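PDB 1VHO: endoglucanase, which probably acts as an aminopeptidase of the M42 family, using two divalent metal ions per subunit, despite its endoglucanase name. Local coordinates for residues T45-I51 and V199-E205; F64-V68 and S176-L180; D221-D227 and V296-S302; L14-G19 and G168-R174. One frame throughout, in Å; residues are numbered along the deposited sequence.

Contact 1 (T45-I51 and V199-E205); sequences TRHGSLI and VFSVQEE
The carboxylate of Glu205 reaches back to the loop before strand 50-54, where Ser49 and Thr45 hold one oxygen between them. The Glu205 chain leaves with CG anti to the carbonyl carbon and bends at chi2 (-77°), which turns the carboxylate toward residues 45-51. Glu205 OE2 then accepts from Ser49 OG at 2.5 Å, on the anti side, and from Thr45 OG1 at 2.6 Å, nearly in line with the C-O bond. Ser49 OG in turn accepts from Val202 N at 2.9 Å, almost straight (165°). Thr45 OG1 also accepts from the amide of Ser49. The His47 ring lies with one face over Glu204 O and Arg46 CG against its other face. Val202 puts CG2 3.4 Å from His47 O and CG1 beside Gly48 O. Two hydroxyls thus fix one oxygen of Glu205, a predicted zinc ligand; Glu204, the predicted proton acceptor, precedes it. Farther along, Leu50 and Phe200 pair as antiparallel hydrogen-bonded residues, with Phe200 N 2.9 Å from Leu50 O. Leu50 and Phe200 face helix 25-35, with helix 171-187 also touching Phe200; Ile51 and Val199 lie side by side on the opposite face, where Val199 meets Ala211 of helix 208-213.

Contact 2 (F64-V68 and S176-L180); sequences FFAHV and SCGVL
Leu180 of the helix carries its CG anti to the carbonyl carbon (chi1 -59°), which sends its two methyls up against strand 61-67 at different points: CD1 sits 3.6 Å from Ala66 CB, and CD2 3.7 Å from Phe64 CB. One turn earlier, a similar torsion in Cys177 (chi1 -72°) lays SG beside the end of the strand, 3.3 Å from His67 O and 3.8 Å from Val68 CG1. Ser176, next to Cys177, brings CB to 3.9 Å from Ala66 CB. The alanine methyl thus touches Ser176 and Leu180, about one turn apart, and the axes of the short segments approach to 7.9 Å at 149°. This is helix-on-sheet packing in an alpha/beta fold: helix 171-187 packs on the sheet, running roughly antiparallel to strand 61-67, and leads on to strand 195-201, that strand's parallel neighbour. Phe65 and His67 point from the strand to the far side, where His67, a predicted zinc ligand, has NE2 hydrogen-bonded to Asp287. No hydrogen bond joins helix and strand here, so the fit rests mainly on apolar packing, with the sulfur also against a backbone carbonyl, while His67 keeps its polar chemistry on the opposite face.

Contact 3 (D221-D227 and V296-S302); sequences DAAIVMD and VRTSLIS
Val225 is bonded through both its N and its O to strand 297-304: its N donates to Ser299 O at 2.9 Å, and its O receives Ile301 N at 3.1 Å. This is the alternating pattern of parallel beta strands, here two neighbours in the central mixed sheet of the zinc-exopeptidase fold. Ala223 repeats it two residues earlier, donating to Arg297 O at 2.9 Å and accepting from Ser299 N. The last bond, Asp227 N to Ile301 O at 3.2 Å, is longer and bent (142°), with the donor tilted from the carbonyl plane. The axes of the short strand segments are turned 23° against each other.

At the start of the pair a water links Asp221 O to Arg297 N. The Arg297 chain, bent at chi3 (-88°), lays a guanidinium face over that same carbonyl, with NH2 3.0 Å from Asp221 O at an angle too poor for a hydrogen bond; NH1 rests near Ala222 CB. Replacing Arg297 by an alanine is likely to leave the carbonyl of Asp221 and the methyl of Ala222 without the flat group lying against them.

Packing follows on both faces. Ile224 CG2 meets Ile301 CD1 at 3.6 Å, crossing obliquely, and Met226, a selenomethionine, lies alongside Ile301; helix 317-333 touches all three. On the other face Val225 has Thr298 CG2 and Leu300 CD1 near its methyls. Asp227, a predicted zinc ligand, forms a salt bridge from OD1 to Arg281. Asp227 CB lies 3.4 Å from Ser302 OG.

Contact 4 (L14-G19 and G168-R174); sequences LSNLDG and GKALDNR
The guanidinium of Arg174 turns its edge to the main chain of residues 14-19, while Ala170 CB, from its own segment, lies over one face toward the rim. NH1 donates twice, to Leu14 O at 2.9 Å and to Leu17 O at 2.9 Å, the two oxygens lying 16° and 24° out of the guanidinium plane. Gly19 O is also at the edge, in plane but long at 3.6 Å from NH2. NE is bonded to Val68 O and NH2 forms a salt bridge with Glu70, so the group is held from several sides and its rotation is fixed. A leucine in its place would probably leave the carbonyls of Leu14 and Leu17 without their donor and cost Glu70 one of its two basic partners.

Lys169 serves the same helix end. Its chain is straight until a bend at chi4 (76°), which brings NZ to Ser15 O at 2.9 Å and to Asp18 OD1, also 2.9 Å, in a salt bridge; Glu70 is a further partner of NZ, and Asp18 also meets Arg102 and Tyr104. In return Ser15 OG donates to Lys169 O at 2.7 Å, in the carbonyl plane and on a lone pair. A side chain on Gly168 would run into Ser15 OG. A water joins Ser15 OG, Asn16 OD1 and Lys169 N. Leu14 CB packs on Arg174 CB.

Two basic side chains thus tie the end of helix 7-16 to the start of helix 171-187, which carries Asp172, the predicted bridging ligand of a two-zinc M42 peptidase site.

In the fold
Contacts 1, 2 and 3 line up across one sheet. Strand 61-67 of contact 2 lies between strand 195-201 of contact 1 and strand 222-229 of contact 3: Val199 N is 2.7 Å from Phe64 O, and Phe65 O is 2.9 Å from Met226 N. Contact 4 shares helix 171-187 with contact 2, and Leu14 CD1 lies 3.6 Å from Gly178 N. Each contact holds one predicted metal ligand; His309, outside them, is another. His67 and Asp227 side chains are about 6 Å apart, and that of Asp172 is about 6 Å from Asp227. Cacodylate, probably from crystallisation, is bound about 3 Å from the side chain of Ser201 and about 3 Å from that of Phe65.

Contact 1 (T45-I51 and V199-E205)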
loop_
_atom_site.group_PDB
_atom_site.type_symbol
_atom_site.label_atom_id
_atom_site.label_comp_id
_atom_site.label_asym_id
_atom_site.label_seq_id
_atom_site.Cartn_x
_atom_site.Cartn_y
_atom_site.Cartn_z
ATOM N N THR A 45 -10.978 -6.303 -11.661
ATOM C CA THR A 45 -12.385 -6.014 -11.383
ATOM C C THR A 45 -12.800 -4.841 -12.293
ATOM O O THR A 45 -11.964 -4.298 -13.009
ATOM C CB THR A 45 -12.620 -5.651 -9.928
ATOM O OG1 THR A 45 -12.024 -4.382 -9.624
ATOM C CG2 THR A 45 -12.011 -6.733 -9.024
ATOM N N ARG A 46 -14.058 -4.436 -12.179
ATOM C CA ARG A 46 -14.527 -3.319 -13.003
ATOM C C ARG A 46 -13.953 -2.008 -12.482
ATOM O O ARG A 46 -13.870 -1.047 -13.246
ATOM C CB ARG A 46 -16.040 -3.315 -13.089
ATOM C CG ARG A 46 -16.802 -3.044 -11.811
ATOM C CD ARG A 46 -18.296 -3.296 -11.995
ATOM N NE ARG A 46 -19.106 -2.732 -10.925
ATOM C CZ ARG A 46 -19.426 -1.448 -10.802
ATOM N NH1 ARG A 46 -19.014 -0.538 -11.682
ATOM N NH2 ARG A 46 -20.178 -1.050 -9.779
ATOM N N HIS A 47 -13.559 -1.959 -11.213
ATOM C CA HIS A 47 -12.959 -0.764 -10.628
ATOM C C HIS A 47 -11.447 -0.725 -10.826
ATOM O O HIS A 47 -10.822 0.317 -10.552
ATOM C CB HIS A 47 -13.329 -0.614 -9.167
ATOM C CG HIS A 47 -14.787 -0.355 -8.940
ATOM N ND1 HIS A 47 -15.644 -1.315 -8.451
ATOM C CD2 HIS A 47 -15.543 0.747 -9.149
ATOM C CE1 HIS A 47 -16.858 -0.803 -8.350
ATOM N NE2 HIS A 47 -16.822 0.451 -8.768
ATOM N N GLY A 48 -10.840 -1.815 -11.266
ATOM C CA GLY A 48 -9.414 -1.857 -11.535
ATOM C C GLY A 48 -8.568 -2.634 -10.532
ATOM O O GLY A 48 -7.333 -2.621 -10.670
ATOM N N SER A 49 -9.191 -3.391 -9.644
ATOM C CA SER A 49 -8.430 -4.196 -8.665
ATOM C C SER A 49 -7.899 -5.423 -9.377
ATOM O O SER A 49 -8.440 -5.807 -10.450
ATOM C CB SER A 49 -9.253 -4.597 -7.463
ATOM O OG SER A 49 -9.643 -3.511 -6.634
ATOM N N LEU A 50 -6.832 -6.032 -8.886
ATOM C CA LEU A 50 -6.256 -7.192 -9.504
ATOM C C LEU A 50 -6.266 -8.382 -8.532
ATOM O O LEU A 50 -5.908 -8.204 -7.360
ATOM C CB LEU A 50 -4.813 -6.888 -9.956
ATOM C CG LEU A 50 -4.019 -8.046 -10.546
ATOM C CD1 LEU A 50 -4.427 -8.320 -11.995
ATOM C CD2 LEU A 50 -2.514 -7.760 -10.504
ATOM N N ILE A 51 -6.755 -9.526 -8.971
ATOM C CA ILE A 51 -6.776 -10.737 -8.124
ATOM C C ILE A 51 -5.941 -11.818 -8.774
ATOM O O ILE A 51 -6.217 -12.211 -9.931
ATOM C CB ILE A 51 -8.194 -11.265 -7.821
ATOM C CG1 ILE A 51 -8.967 -10.287 -6.950
ATOM C CG2 ILE A 51 -8.081 -12.632 -7.070
ATOM C CD1 ILE A 51 -9.562 -9.069 -7.648
ATOM N N VAL A 199 -5.187 -10.427 -3.471
ATOM C CA VAL A 199 -5.968 -9.289 -3.929
ATOM C C VAL A 199 -5.308 -7.927 -3.700
ATOM O O VAL A 199 -4.936 -7.580 -2.583
ATOM C CB VAL A 199 -7.308 -9.320 -3.160
ATOM C CG1 VAL A 199 -8.237 -8.180 -3.595
ATOM C CG2 VAL A 199 -7.993 -10.685 -3.276
ATOM N N PHE A 200 -5.134 -7.213 -4.793
ATOM C CA PHE A 200 -4.560 -5.870 -4.827
ATOM C C PHE A 200 -5.717 -4.907 -5.118
ATOM O O PHE A 200 -6.134 -4.689 -6.269
ATOM C CB PHE A 200 -3.462 -5.795 -5.908
ATOM C CG PHE A 200 -2.363 -6.822 -5.753
ATOM C CD1 PHE A 200 -2.481 -8.073 -6.355
ATOM C CD2 PHE A 200 -1.232 -6.555 -5.004
ATOM C CE1 PHE A 200 -1.465 -9.021 -6.224
ATOM C CE2 PHE A 200 -0.227 -7.499 -4.826
ATOM C CZ PHE A 200 -0.348 -8.748 -5.462
ATOM N N SER A 201 -6.268 -4.312 -4.085
ATOM C CA SER A 201 -7.421 -3.455 -4.128
ATOM C C SER A 201 -7.180 -1.982 -4.394
ATOM O O SER A 201 -6.383 -1.343 -3.707
ATOM C CB SER A 201 -8.135 -3.534 -2.740
ATOM O OG SER A 201 -9.442 -3.001 -2.832
ATOM N N VAL A 202 -8.003 -1.454 -5.322
ATOM C CA VAL A 202 -7.896 -0.012 -5.602
ATOM C C VAL A 202 -8.851 0.746 -4.703
ATOM O O VAL A 202 -9.717 0.182 -4.020
ATOM C CB VAL A 202 -8.163 0.299 -7.081
ATOM C CG1 VAL A 202 -7.136 -0.400 -7.951
ATOM C CG2 VAL A 202 -9.593 -0.157 -7.446
ATOM N N GLN A 203 -8.751 2.074 -4.686
ATOM C CA GLN A 203 -9.551 2.884 -3.805
ATOM C C GLN A 203 -11.065 2.793 -3.985
ATOM O O GLN A 203 -11.778 2.806 -2.979
ATOM C CB GLN A 203 -9.155 4.366 -3.956
ATOM C CG GLN A 203 -9.505 5.173 -2.702
ATOM C CD GLN A 203 -10.665 6.109 -2.977
ATOM O OE1 GLN A 203 -11.110 6.186 -4.120
ATOM N NE2 GLN A 203 -11.119 6.797 -1.940
ATOM N N GLU A 204 -11.538 2.679 -5.213
ATOM C CA GLU A 204 -12.973 2.672 -5.454
ATOM C C GLU A 204 -13.723 1.403 -5.132
ATOM O O GLU A 204 -14.922 1.359 -5.493
ATOM C CB GLU A 204 -13.246 3.143 -6.894
ATOM C CG GLU A 204 -13.051 4.659 -7.036
ATOM C CD GLU A 204 -13.101 5.144 -8.470
ATOM O OE1 GLU A 204 -13.687 4.443 -9.331
ATOM O OE2 GLU A 204 -12.565 6.240 -8.774
ATOM N N GLU A 205 -13.163 0.425 -4.442
ATOM C CA GLU A 205 -13.866 -0.793 -4.090
ATOM C C GLU A 205 -14.660 -0.557 -2.812
ATOM O O GLU A 205 -14.308 0.298 -2.009
ATOM C CB GLU A 205 -12.910 -1.985 -3.858
ATOM C CG GLU A 205 -12.030 -2.271 -5.065
ATOM C CD GLU A 205 -12.734 -2.981 -6.188
ATOM O OE1 GLU A 205 -13.954 -3.210 -6.062
ATOM O OE2 GLU A 205 -12.118 -3.343 -7.205
HETATM O O HOH W 1 -11.203 2.822 -10.067
#

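Contact 2 (F64-V68 and S176-L180)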
loop_
_atom_site.group_PDB
_atom_site.type_symbol
_atom_site.label_atom_id
_atom_site.label_comp_id
_atom_site.label_asym_id
_atom_site.label_seq_id
_atom_site.Cartn_x
_atom_site.Cartn_y
_atom_site.Cartn_z
ATOM N N PHE A 64 -5.541 -13.280 0.527
ATOM C CA PHE A 64 -4.585 -12.330 1.096
ATOM C C PHE A 64 -4.939 -10.969 0.458
ATOM O O PHE A 64 -5.127 -10.962 -0.776
ATOM C CB PHE A 64 -3.142 -12.684 0.811
ATOM C CG PHE A 64 -2.668 -14.020 1.324
ATOM C CD1 PHE A 64 -3.070 -14.497 2.562
ATOM C CD2 PHE A 64 -1.847 -14.818 0.553
ATOM C CE1 PHE A 64 -2.653 -15.751 3.006
ATOM C CE2 PHE A 64 -1.388 -16.047 1.008
ATOM C CZ PHE A 64 -1.792 -16.517 2.240
ATOM N N PHE A 65 -4.984 -9.896 1.230
ATOM C CA PHE A 65 -5.430 -8.622 0.657
ATOM C C PHE A 65 -4.457 -7.471 0.926
ATOM O O PHE A 65 -3.979 -7.328 2.066
ATOM C CB PHE A 65 -6.766 -8.234 1.363
ATOM C CG PHE A 65 -7.938 -9.164 1.122
ATOM C CD1 PHE A 65 -8.156 -10.248 1.990
ATOM C CD2 PHE A 65 -8.783 -8.975 0.068
ATOM C CE1 PHE A 65 -9.231 -11.094 1.751
ATOM C CE2 PHE A 65 -9.873 -9.815 -0.169
ATOM C CZ PHE A 65 -10.085 -10.891 0.693
ATOM N N ALA A 66 -4.341 -6.535 -0.014
ATOM C CA ALA A 66 -3.481 -5.349 0.189
ATOM C C ALA A 66 -4.050 -4.157 -0.595
ATOM O O ALA A 66 -4.691 -4.389 -1.631
ATOM C CB ALA A 66 -2.061 -5.645 -0.297
ATOM N N HIS A 67 -3.912 -2.950 -0.071
ATOM C CA HIS A 67 -4.365 -1.760 -0.813
ATOM C C HIS A 67 -3.236 -1.383 -1.802
ATOM O O HIS A 67 -2.063 -1.731 -1.564
ATOM C CB HIS A 67 -4.549 -0.576 0.140
ATOM C CG HIS A 67 -5.594 -0.712 1.185
ATOM N ND1 HIS A 67 -6.924 -0.398 0.944
ATOM C CD2 HIS A 67 -5.520 -1.104 2.491
ATOM C CE1 HIS A 67 -7.621 -0.586 2.044
ATOM N NE2 HIS A 67 -6.795 -1.005 2.989
ATOM N N VAL A 68 -3.534 -0.574 -2.818
ATOM C CA VAL A 68 -2.489 -0.243 -3.793
ATOM C C VAL A 68 -2.281 1.249 -4.007
ATOM O O VAL A 68 -1.230 1.604 -4.578
ATOM C CB VAL A 68 -2.733 -0.842 -5.195
ATOM C CG1 VAL A 68 -2.939 -2.359 -5.186
ATOM C CG2 VAL A 68 -3.919 -0.200 -5.885
ATOM N N SER A 176 3.131 -3.718 1.336
ATOM C CA SER A 176 2.216 -4.849 1.389
ATOM C C SER A 176 2.013 -5.493 0.014
ATOM O O SER A 176 1.891 -6.723 -0.106
ATOM C CB SER A 176 0.852 -4.397 1.940
ATOM O OG SER A 176 1.005 -3.967 3.318
ATOM N N CYS A 177 1.969 -4.672 -1.034
ATOM C CA CYS A 177 1.898 -5.170 -2.397
ATOM C C CYS A 177 3.170 -6.034 -2.613
ATOM O O CYS A 177 3.016 -7.125 -3.162
ATOM C CB CYS A 177 1.942 -4.010 -3.449
ATOM S SG CYS A 177 0.331 -3.109 -3.398
ATOM N N GLY A 178 4.309 -5.582 -2.191
ATOM C CA GLY A 178 5.597 -6.289 -2.318
ATOM C C GLY A 178 5.497 -7.663 -1.584
ATOM O O GLY A 178 5.927 -8.685 -2.103
ATOM N N VAL A 179 4.927 -7.667 -0.379
ATOM C CA VAL A 179 4.784 -8.945 0.361
ATOM C C VAL A 179 3.971 -9.939 -0.476
ATOM O O VAL A 179 4.349 -11.094 -0.692
ATOM C CB VAL A 179 3.974 -8.742 1.673
ATOM C CG1 VAL A 179 3.630 -10.150 2.284
ATOM C CG2 VAL A 179 4.702 -7.899 2.684
ATOM N N LEU A 180 2.842 -9.464 -1.039
ATOM C CA LEU A 180 1.985 -10.393 -1.795
ATOM C C LEU A 180 2.631 -10.868 -3.080
ATOM O O LEU A 180 2.405 -12.038 -3.486
ATOM C CB LEU A 180 0.591 -9.787 -1.978
ATOM C CG LEU A 180 -0.130 -9.469 -0.635
ATOM C CD1 LEU A 180 -1.588 -9.133 -0.928
ATOM C CD2 LEU A 180 -0.066 -10.705 0.291
#

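Contact 3 (D221-D227 and V296-S302)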
loop_
_atom_site.group_PDB
_atom_site.type_symbol
_atom_site.label_atom_id
_atom_site.label_comp_id
_atom_site.label_asym_id
_atom_site.label_seq_id
_atom_site.Cartn_x
_atom_site.Cartn_y
_atom_site.Cartn_z
ATOM N N ASP A 221 -12.258 -19.339 3.011
ATOM C CA ASP A 221 -12.312 -20.002 4.305
ATOM C C ASP A 221 -11.482 -19.252 5.332
ATOM O O ASP A 221 -11.679 -19.397 6.542
ATOM C CB ASP A 221 -11.742 -21.429 4.121
ATOM C CG ASP A 221 -12.640 -22.165 3.134
ATOM O OD1 ASP A 221 -13.872 -22.207 3.394
ATOM O OD2 ASP A 221 -12.137 -22.602 2.103
ATOM N N ALA A 222 -10.466 -18.481 4.860
ATOM C CA ALA A 222 -9.634 -17.717 5.793
ATOM C C ALA A 222 -9.028 -16.517 5.031
ATOM O O ALA A 222 -8.838 -16.619 3.825
ATOM C CB ALA A 222 -8.550 -18.518 6.456
ATOM N N ALA A 223 -8.926 -15.380 5.724
ATOM C CA ALA A 223 -8.387 -14.204 5.016
ATOM C C ALA A 223 -7.300 -13.548 5.865
ATOM O O ALA A 223 -7.440 -13.487 7.083
ATOM C CB ALA A 223 -9.503 -13.193 4.797
ATOM N N ILE A 224 -6.252 -13.089 5.198
ATOM C CA ILE A 224 -5.187 -12.383 5.933
ATOM C C ILE A 224 -5.095 -10.988 5.272
ATOM O O ILE A 224 -4.824 -10.904 4.081
ATOM C CB ILE A 224 -3.870 -13.135 5.923
ATOM C CG1 ILE A 224 -4.082 -14.613 6.397
ATOM C CG2 ILE A 224 -2.860 -12.416 6.827
ATOM C CD1 ILE A 224 -2.704 -15.321 6.616
ATOM N N VAL A 225 -5.356 -9.952 6.041
ATOM C CA VAL A 225 -5.337 -8.580 5.530
ATOM C C VAL A 225 -3.990 -7.965 5.884
ATOM O O VAL A 225 -3.571 -8.052 7.023
ATOM C CB VAL A 225 -6.465 -7.719 6.142
ATOM C CG1 VAL A 225 -6.322 -6.246 5.822
ATOM C CG2 VAL A 225 -7.823 -8.246 5.692
HETATM N N MSE A 226 -3.372 -7.292 4.911
HETATM C CA MSE A 226 -2.074 -6.688 5.154
HETATM C C MSE A 226 -2.253 -5.229 5.590
HETATM O O MSE A 226 -3.076 -4.526 4.994
HETATM C CB MSE A 226 -1.295 -6.622 3.825
HETATM C CG MSE A 226 -0.997 -7.925 3.134
HETATM SE SE MSE A 226 0.330 -8.894 4.125
HETATM C CE MSE A 226 -0.806 -9.955 5.245
ATOM N N ASP A 227 -1.336 -4.766 6.417
ATOM C CA ASP A 227 -1.375 -3.357 6.803
ATOM C C ASP A 227 0.059 -2.989 7.200
ATOM O O ASP A 227 0.979 -3.789 6.983
ATOM C CB ASP A 227 -2.334 -3.130 7.970
ATOM C CG ASP A 227 -2.935 -1.733 7.996
ATOM O OD1 ASP A 227 -2.403 -0.779 7.383
ATOM O OD2 ASP A 227 -3.989 -1.564 8.644
ATOM N N VAL A 296 -16.001 -14.669 7.512
ATOM C CA VAL A 296 -14.657 -15.105 7.098
ATOM C C VAL A 296 -13.682 -15.017 8.269
ATOM O O VAL A 296 -13.532 -13.910 8.802
ATOM C CB VAL A 296 -14.149 -14.231 5.926
ATOM C CG1 VAL A 296 -12.723 -14.618 5.542
ATOM C CG2 VAL A 296 -15.060 -14.377 4.727
ATOM N N ARG A 297 -13.048 -16.107 8.663
ATOM C CA ARG A 297 -12.078 -16.021 9.774
ATOM C C ARG A 297 -10.921 -15.123 9.267
ATOM O O ARG A 297 -10.348 -15.500 8.249
ATOM C CB ARG A 297 -11.587 -17.387 10.173
ATOM C CG ARG A 297 -12.767 -18.290 10.629
ATOM C CD ARG A 297 -12.248 -19.631 11.141
ATOM N NE ARG A 297 -12.111 -20.600 10.075
ATOM C CZ ARG A 297 -11.040 -20.816 9.332
ATOM N NH1 ARG A 297 -9.944 -20.102 9.548
ATOM N NH2 ARG A 297 -11.072 -21.736 8.376
ATOM N N THR A 298 -10.633 -14.053 9.991
ATOM C CA THR A 298 -9.624 -13.110 9.530
ATOM C C THR A 298 -8.494 -12.805 10.489
ATOM O O THR A 298 -8.584 -12.846 11.716
ATOM C CB THR A 298 -10.313 -11.779 9.136
ATOM O OG1 THR A 298 -11.431 -12.017 8.254
ATOM C CG2 THR A 298 -9.364 -10.879 8.343
ATOM N N SER A 299 -7.322 -12.561 9.887
ATOM C CA SER A 299 -6.126 -12.195 10.611
ATOM C C SER A 299 -5.584 -10.880 10.022
ATOM O O SER A 299 -5.687 -10.704 8.800
ATOM C CB SER A 299 -5.052 -13.287 10.486
ATOM O OG SER A 299 -3.822 -12.787 11.031
ATOM N N LEU A 300 -5.040 -10.005 10.843
ATOM C CA LEU A 300 -4.417 -8.766 10.405
ATOM C C LEU A 300 -2.918 -8.881 10.690
ATOM O O LEU A 300 -2.515 -9.228 11.801
ATOM C CB LEU A 300 -4.939 -7.549 11.161
ATOM C CG LEU A 300 -4.232 -6.202 10.797
ATOM C CD1 LEU A 300 -4.800 -5.771 9.439
ATOM C CD2 LEU A 300 -4.566 -5.209 11.890
ATOM N N ILE A 301 -2.077 -8.729 9.668
ATOM C CA ILE A 301 -0.629 -8.815 9.852
ATOM C C ILE A 301 -0.018 -7.567 9.195
ATOM O O ILE A 301 -0.332 -7.302 8.031
ATOM C CB ILE A 301 0.012 -10.093 9.325
ATOM C CG1 ILE A 301 -0.687 -11.346 9.902
ATOM C CG2 ILE A 301 1.493 -10.162 9.718
ATOM C CD1 ILE A 301 -0.273 -12.650 9.324
ATOM N N SER A 302 0.879 -6.918 9.891
ATOM C CA SER A 302 1.459 -5.673 9.460
ATOM C C SER A 302 2.966 -5.650 9.332
ATOM O O SER A 302 3.685 -6.327 10.066
ATOM C CB SER A 302 1.100 -4.544 10.490
ATOM O OG SER A 302 -0.328 -4.356 10.481
HETATM O O HOH W 2 -13.839 -18.565 7.711
#

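Contact 4 (L14-G19 and G168-R174)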
loop_
_atom_site.group_PDB
_atom_site.type_symbol
_atom_site.label_atom_id
_atom_site.label_comp_id
_atom_site.label_asym_id
_atom_site.label_seq_id
_atom_site.Cartn_x
_atom_site.Cartn_y
_atom_site.Cartn_z
ATOM N N LEU A 14 8.046 -0.366 -6.706
ATOM C CA LEU A 14 6.611 -0.208 -6.361
ATOM C C LEU A 14 6.373 1.185 -5.786
ATOM O O LEU A 14 5.405 1.836 -6.123
ATOM C CB LEU A 14 6.161 -1.280 -5.366
ATOM C CG LEU A 14 5.945 -2.704 -5.964
ATOM C CD1 LEU A 14 5.821 -3.730 -4.829
ATOM C CD2 LEU A 14 4.692 -2.671 -6.821
ATOM N N SER A 15 7.321 1.628 -4.962
ATOM C CA SER A 15 7.214 2.976 -4.369
ATOM C C SER A 15 7.264 4.072 -5.436
ATOM O O SER A 15 6.478 5.043 -5.364
ATOM C CB SER A 15 8.400 3.113 -3.403
ATOM O OG SER A 15 8.470 4.471 -2.963
ATOM N N ASN A 16 8.135 3.925 -6.432
ATOM C CA ASN A 16 8.279 4.967 -7.461
ATOM C C ASN A 16 7.101 5.080 -8.409
ATOM O O ASN A 16 6.919 6.178 -8.968
ATOM C CB ASN A 16 9.572 4.784 -8.265
ATOM C CG ASN A 16 10.807 5.078 -7.429
ATOM O OD1 ASN A 16 10.781 5.831 -6.457
ATOM N ND2 ASN A 16 11.944 4.496 -7.823
ATOM N N LEU A 17 6.388 3.999 -8.723
ATOM C CA LEU A 17 5.209 4.073 -9.576
ATOM C C LEU A 17 4.158 5.035 -8.987
ATOM O O LEU A 17 4.020 5.170 -7.757
ATOM C CB LEU A 17 4.547 2.685 -9.620
ATOM C CG LEU A 17 5.431 1.605 -10.285
ATOM C CD1 LEU A 17 4.825 0.241 -9.913
ATOM C CD2 LEU A 17 5.432 1.833 -11.791
ATOM N N ASP A 18 3.388 5.657 -9.898
ATOM C CA ASP A 18 2.342 6.567 -9.458
ATOM C C ASP A 18 0.957 5.975 -9.647
ATOM O O ASP A 18 0.514 5.730 -10.787
ATOM C CB ASP A 18 2.453 7.922 -10.169
ATOM C CG ASP A 18 3.749 8.662 -9.903
ATOM O OD1 ASP A 18 4.414 8.417 -8.873
ATOM O OD2 ASP A 18 4.172 9.515 -10.745
ATOM N N GLY A 19 0.243 5.812 -8.522
ATOM C CA GLY A 19 -1.143 5.304 -8.593
ATOM C C GLY A 19 -1.993 5.967 -7.521
ATOM O O GLY A 19 -2.342 5.370 -6.488
ATOM N N GLY A 168 10.956 5.592 0.798
ATOM C CA GLY A 168 10.275 6.096 -0.408
ATOM C C GLY A 168 8.800 6.343 -0.099
ATOM O O GLY A 168 8.333 6.153 1.027
ATOM N N LYS A 169 8.148 7.008 -1.058
ATOM C CA LYS A 169 6.750 7.355 -0.854
ATOM C C LYS A 169 5.869 6.102 -0.933
ATOM O O LYS A 169 6.241 5.125 -1.610
ATOM C CB LYS A 169 6.224 8.356 -1.913
ATOM C CG LYS A 169 6.366 7.790 -3.382
ATOM C CD LYS A 169 5.698 8.815 -4.316
ATOM C CE LYS A 169 5.787 8.414 -5.801
ATOM N NZ LYS A 169 4.852 7.334 -6.189
ATOM N N ALA A 170 4.662 6.249 -0.410
ATOM C CA ALA A 170 3.636 5.198 -0.540
ATOM C C ALA A 170 3.974 3.800 -0.096
ATOM O O ALA A 170 3.162 2.872 -0.377
ATOM C CB ALA A 170 3.188 5.115 -2.024
ATOM N N LEU A 171 4.981 3.617 0.758
ATOM C CA LEU A 171 5.237 2.255 1.256
ATOM C C LEU A 171 4.165 1.768 2.176
ATOM O O LEU A 171 3.983 0.557 2.368
ATOM C CB LEU A 171 6.660 2.190 1.854
ATOM C CG LEU A 171 7.786 2.345 0.848
ATOM C CD1 LEU A 171 9.116 2.684 1.529
ATOM C CD2 LEU A 171 7.986 1.092 -0.006
ATOM N N ASP A 172 3.343 2.656 2.804
ATOM C CA ASP A 172 2.274 2.216 3.665
ATOM C C ASP A 172 1.322 1.268 2.929
ATOM O O ASP A 172 0.580 0.545 3.598
ATOM C CB ASP A 172 1.550 3.375 4.364
ATOM C CG ASP A 172 1.101 4.429 3.351
ATOM O OD1 ASP A 172 0.298 4.099 2.469
ATOM O OD2 ASP A 172 1.604 5.560 3.395
ATOM N N ASN A 173 1.249 1.332 1.582
ATOM C CA ASN A 173 0.477 0.339 0.853
ATOM C C ASN A 173 1.410 -0.515 -0.031
ATOM O O ASN A 173 1.248 -1.730 -0.191
ATOM C CB ASN A 173 -0.561 1.002 -0.092
ATOM C CG ASN A 173 -1.747 1.526 0.700
ATOM O OD1 ASN A 173 -2.031 0.991 1.789
ATOM N ND2 ASN A 173 -2.532 2.437 0.124
ATOM N N ARG A 174 2.430 0.125 -0.620
ATOM C CA ARG A 174 3.313 -0.590 -1.566
ATOM C C ARG A 174 4.173 -1.682 -0.909
ATOM O O ARG A 174 4.454 -2.701 -1.564
ATOM C CB ARG A 174 4.136 0.356 -2.398
ATOM C CG ARG A 174 3.347 1.382 -3.250
ATOM C CD ARG A 174 2.640 0.735 -4.460
ATOM N NE ARG A 174 1.588 1.671 -4.879
ATOM C CZ ARG A 174 1.746 2.875 -5.405
ATOM N NH1 ARG A 174 2.952 3.386 -5.674
ATOM N NH2 ARG A 174 0.619 3.618 -5.574
HETATM O O HOH W 3 9.680 6.962 -3.600
#